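Local coordinates for PspGI restriction endonuclease (Pyrococcus sp. GI-H, PDB 3BM3), which cleaves DNA at a specific recognition sequence as a type II restriction endonuclease and engages its substrate with base flipping, at the interface of chains A and B. Sequence-based numbering; all coordinates share one arbitrary frame. Chains: chain A/B, PspGI restriction endonuclease.

Contact 1: the interface of chains A and B. Residues chain A 128, 130, 176; chain B 199, 202-203, 206-207, 239.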
# COMPACT_ATOMS: atom_id res chain seq x y z
N TYR A 128 16.68 12.80 -7.29
CA TYR A 128 18.14 12.81 -7.21
C TYR A 128 18.74 12.89 -8.58
O TYR A 128 18.27 12.24 -9.51
CB TYR A 128 18.59 11.51 -6.55
CG TYR A 128 17.97 11.29 -5.19
CD1 TYR A 128 18.35 12.06 -4.11
CD2 TYR A 128 16.99 10.33 -4.98
CE1 TYR A 128 17.79 11.88 -2.85
CE2 TYR A 128 16.42 10.16 -3.73
CZ TYR A 128 16.84 10.92 -2.65
OH TYR A 128 16.30 10.75 -1.39
N TYR A 130 21.36 11.64 -9.41
CA TYR A 130 22.19 10.44 -9.59
C TYR A 130 21.41 9.13 -9.66
O TYR A 130 22.01 8.07 -9.83
CB TYR A 130 23.24 10.37 -8.48
CG TYR A 130 22.67 10.53 -7.09
CD1 TYR A 130 22.11 9.45 -6.43
CD2 TYR A 130 22.68 11.77 -6.45
CE1 TYR A 130 21.58 9.59 -5.17
CE2 TYR A 130 22.15 11.92 -5.18
CZ TYR A 130 21.60 10.82 -4.55
OH TYR A 130 21.06 10.93 -3.28
N ILE A 176 8.42 13.45 0.22
CA ILE A 176 9.58 13.38 -0.66
C ILE A 176 9.63 14.60 -1.58
O ILE A 176 10.66 15.24 -1.73
CB ILE A 176 9.59 12.09 -1.46
CG1 ILE A 176 9.76 10.91 -0.47
CG2 ILE A 176 10.73 12.07 -2.48
CD1 ILE A 176 9.36 9.57 -1.13
N TYR B 199 16.33 3.06 -4.62
CA TYR B 199 15.64 4.33 -4.49
C TYR B 199 14.81 4.36 -3.22
O TYR B 199 14.79 5.35 -2.51
CB TYR B 199 14.79 4.62 -5.70
CG TYR B 199 13.95 5.87 -5.56
CD1 TYR B 199 14.52 7.13 -5.72
CD2 TYR B 199 12.61 5.79 -5.25
CE1 TYR B 199 13.78 8.28 -5.57
CE2 TYR B 199 11.83 6.92 -5.11
CZ TYR B 199 12.43 8.19 -5.27
OH TYR B 199 11.69 9.32 -5.15
N ILE B 202 17.11 4.97 -0.18
CA ILE B 202 17.66 6.31 -0.11
C ILE B 202 16.56 7.30 0.17
O ILE B 202 16.69 8.15 1.05
CB ILE B 202 18.37 6.69 -1.39
CG1 ILE B 202 19.58 5.78 -1.61
CG2 ILE B 202 18.80 8.17 -1.31
CD1 ILE B 202 20.16 5.92 -2.99
N ALA B 203 15.45 7.18 -0.54
CA ALA B 203 14.29 8.04 -0.28
C ALA B 203 13.81 7.97 1.15
O ALA B 203 13.52 8.99 1.76
CB ALA B 203 13.17 7.77 -1.27
N ASP B 206 16.35 9.63 3.54
CA ASP B 206 16.30 11.09 3.38
C ASP B 206 14.99 11.74 3.83
O ASP B 206 14.87 12.99 3.86
CB ASP B 206 16.54 11.43 1.92
CG ASP B 206 17.97 11.23 1.51
OD1 ASP B 206 18.86 11.11 2.39
OD2 ASP B 206 18.21 11.20 0.29
N ASN B 207 14.00 10.92 4.20
CA ASN B 207 12.67 11.40 4.50
C ASN B 207 12.05 10.78 5.72
O ASN B 207 10.89 10.47 5.74
CB ASN B 207 11.75 11.28 3.28
CG ASN B 207 12.19 12.18 2.20
OD1 ASN B 207 11.90 13.37 2.25
ND2 ASN B 207 13.00 11.66 1.26
N TYR B 239 24.18 6.29 3.81
CA TYR B 239 23.25 5.24 3.40
C TYR B 239 23.82 3.90 3.75
O TYR B 239 23.13 3.05 4.29
CB TYR B 239 22.92 5.36 1.92
CG TYR B 239 22.40 6.73 1.65
CD1 TYR B 239 21.14 7.11 2.11
CD2 TYR B 239 23.16 7.66 0.96
CE1 TYR B 239 20.65 8.38 1.90
CE2 TYR B 239 22.69 8.93 0.74
CZ TYR B 239 21.44 9.30 1.21
OH TYR B 239 21.00 10.56 0.98
O HOH W 1 14.75 12.78 -0.70

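Contact 2: the interface of chains A and B. Residues chain A 127-128, 131, 133-134; chain B 199, 202, 229.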
# COMPACT_ATOMS: atom_id res chain seq x y z
N ILE A 127 14.12 12.99 -8.22
CA ILE A 127 14.43 13.52 -6.92
C ILE A 127 15.91 13.72 -6.74
O ILE A 127 16.31 14.68 -6.07
CB ILE A 127 13.91 12.58 -5.80
CG1 ILE A 127 12.38 12.44 -5.89
CG2 ILE A 127 14.29 13.09 -4.45
CD1 ILE A 127 11.65 13.77 -5.92
N TYR A 128 16.68 12.80 -7.29
CA TYR A 128 18.14 12.81 -7.21
C TYR A 128 18.74 12.89 -8.58
O TYR A 128 18.27 12.24 -9.51
CB TYR A 128 18.59 11.51 -6.55
CG TYR A 128 17.97 11.29 -5.19
CD1 TYR A 128 18.35 12.06 -4.11
CD2 TYR A 128 16.99 10.33 -4.98
CE1 TYR A 128 17.79 11.88 -2.85
CE2 TYR A 128 16.42 10.16 -3.73
CZ TYR A 128 16.84 10.92 -2.65
OH TYR A 128 16.30 10.75 -1.39
N ILE A 131 20.09 9.22 -9.51
CA ILE A 131 19.15 8.09 -9.63
C ILE A 131 18.07 8.57 -10.61
O ILE A 131 17.63 9.71 -10.53
CB ILE A 131 18.47 7.76 -8.24
CG1 ILE A 131 19.47 7.19 -7.24
CG2 ILE A 131 17.35 6.76 -8.39
CD1 ILE A 131 18.89 7.00 -5.83
N GLU A 133 15.11 7.10 -10.92
CA GLU A 133 13.81 6.86 -10.30
C GLU A 133 13.37 8.04 -9.45
O GLU A 133 14.19 8.79 -8.93
CB GLU A 133 13.83 5.56 -9.49
CG GLU A 133 12.44 5.02 -9.24
CD GLU A 133 11.52 5.12 -10.47
OE1 GLU A 133 11.71 4.36 -11.46
OE2 GLU A 133 10.63 5.99 -10.45
N GLY A 134 12.06 8.21 -9.31
CA GLY A 134 11.55 9.38 -8.63
C GLY A 134 10.11 9.19 -8.23
O GLY A 134 9.62 8.07 -8.13
N TYR B 199 16.33 3.06 -4.62
CA TYR B 199 15.64 4.33 -4.49
C TYR B 199 14.81 4.36 -3.22
O TYR B 199 14.79 5.35 -2.51
CB TYR B 199 14.79 4.62 -5.70
CG TYR B 199 13.95 5.87 -5.56
CD1 TYR B 199 14.52 7.13 -5.72
CD2 TYR B 199 12.61 5.79 -5.25
CE1 TYR B 199 13.78 8.28 -5.57
CE2 TYR B 199 11.83 6.92 -5.11
CZ TYR B 199 12.43 8.19 -5.27
OH TYR B 199 11.69 9.32 -5.15
N ILE B 202 17.11 4.97 -0.18
CA ILE B 202 17.66 6.31 -0.11
C ILE B 202 16.56 7.30 0.17
O ILE B 202 16.69 8.15 1.05
CB ILE B 202 18.37 6.69 -1.39
CG1 ILE B 202 19.58 5.78 -1.61
CG2 ILE B 202 18.80 8.17 -1.31
CD1 ILE B 202 20.16 5.92 -2.99
N ILE B 229 27.14 4.70 -7.15
CA ILE B 229 26.79 6.12 -7.26
C ILE B 229 27.95 7.02 -6.82
O ILE B 229 28.61 6.75 -5.82
CB ILE B 229 25.59 6.47 -6.37
CG1 ILE B 229 24.37 5.61 -6.73
CG2 ILE B 229 25.28 7.96 -6.48
CD1 ILE B 229 23.29 5.65 -5.66

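Contact 1: the interface of chains A and B
A:Tyr128 pushes its phenol into chain B, where it meets the carboxylate of B:Asp206 at the end of helix 198-205. The protein belongs to the EcoRII C-terminal family of restriction endonucleases, and this patch of a two-fold symmetric interface probably helps to hold the dimer usual for such enzymes.

Hydrogen bonding supplies the polar part. The phenol OH of A:Tyr128 donates to carboxylate oxygen OD2 of B:Asp206 over 2.6 Å, reaching it on the anti side and close to the carboxylate plane. The two side chains come from opposite directions, with ring and carboxylate planes turned 55° apart. The other oxygen, OD1 of B:Asp206, receives the OH of B:Tyr239 at 2.6 Å through its syn lone pair. B:Tyr239 is thus a second-shell residue: its hydroxyl helps to set the rotation of the carboxylate that takes the partner's phenol. Two phenols on one carboxylate would be expected to favour its charged form.

A water-mediated link runs alongside. The O atom of water 1 lies 2.6 Å from OH of A:Tyr128. The same water O is 2.9 Å from the amide ND2 of B:Asn207. That ND2 also donates to the main-chain O of B:Ala203 at 2.8 Å, a bond bent little (164° at H) and on a carbonyl lone pair, which holds the B:Asn207 amide in place against the helix end.

Apolar contacts flank the phenol. The CG2 methyl of B:Ile202 sits over one face of the A:Tyr128 ring, 3.6 Å from its CZ, the two side chains sliding past each other in opposite directions. CE2 of A:Tyr128 comes within 3.7 Å of CE1 of B:Tyr199, the two side chains crossing obliquely. Beyond the water-linked amide, CG1 of A:Ile176, from helix 167-181, rests 3.8 Å from CG of B:Asn207, the side chains running roughly perpendicular.

Contact 2: the interface of chains A and B
The backbone N of A:Gly134 donates to carboxylate oxygen OE2 of A:Glu133 at 2.9 Å, and the pair it ties together lies against the ring of B:Tyr199. The bond is nearly straight at the hydrogen (165°), although the N-H meets OE2 from well above the carboxylate plane (43° out of it). The bend of the A:Glu133 chain at chi2 brings the carboxylate back to the next backbone N and presents the aliphatic part to chain B.

That aliphatic part crosses B:Tyr199 at about a right angle, CB of A:Glu133 standing 3.9 Å from ring atom CG of B:Tyr199. The peptide between A:Glu133 and A:Gly134 covers the same ring face toward its rim, with CA of A:Gly134 3.7 Å from CZ of B:Tyr199. The opposite face is backed by the methyl of B:Ala203, so the phenol is wedged between its own helix and the partner's main chain. CG of B:Tyr199 is anti to the backbone N (chi1 175°), which lays the ring along its own helix, toward B:Ala203, with the other face toward chain A. At its far end the phenol OH of B:Tyr199 touches CG1 of A:Ile127 at 3.3 Å, a contact made across the side chain rather than along it.

A:Ile131 uses two branches. Its CG2 methyl packs near the ring rim, 3.9 Å from CD1 of B:Tyr199, displaced toward the face that A:Glu133 covers, while CD1 of A:Ile131 reaches tip to tip toward CD1 of B:Ile202 at 3.3 Å, tighter than a usual methyl contact. CD1 of B:Ile229 is a more distant neighbour, 4.4 Å from CG1 of A:Ile131. On the A side, CG2 of A:Ile127 lies over the centre of the A:Tyr128 ring, supporting it on the face turned away from B:Ile202.

In the fold, A:Ile127 to A:Glu133 come from the loop between strands 125-126 and 134-135, A:Gly134 opens the latter strand, and this stretch lies against helix 198-205 of chain B, while B:Ile229 belongs to the loop following helix 216-227.

Contact 1 and contact 2 are neighbouring parts of one surface, the centres of their C-alpha atoms lying about 6 Å apart. A:Tyr128, B:Tyr199 and B:Ile202 belong to both: the same loop of chain A meets helix 198-205 of chain B in each, with helix 167-181 of chain A joining in contact 1. Contact 1 supplies the hydrogen-bonded end of this surface, at the close of the helix, and contact 2 the mainly apolar end near its start. Two-fold symmetry repeats both with the chains exchanged, so each subunit offers loop and helix alike, an exchange that probably helps fix how the two subunits sit around the DNA.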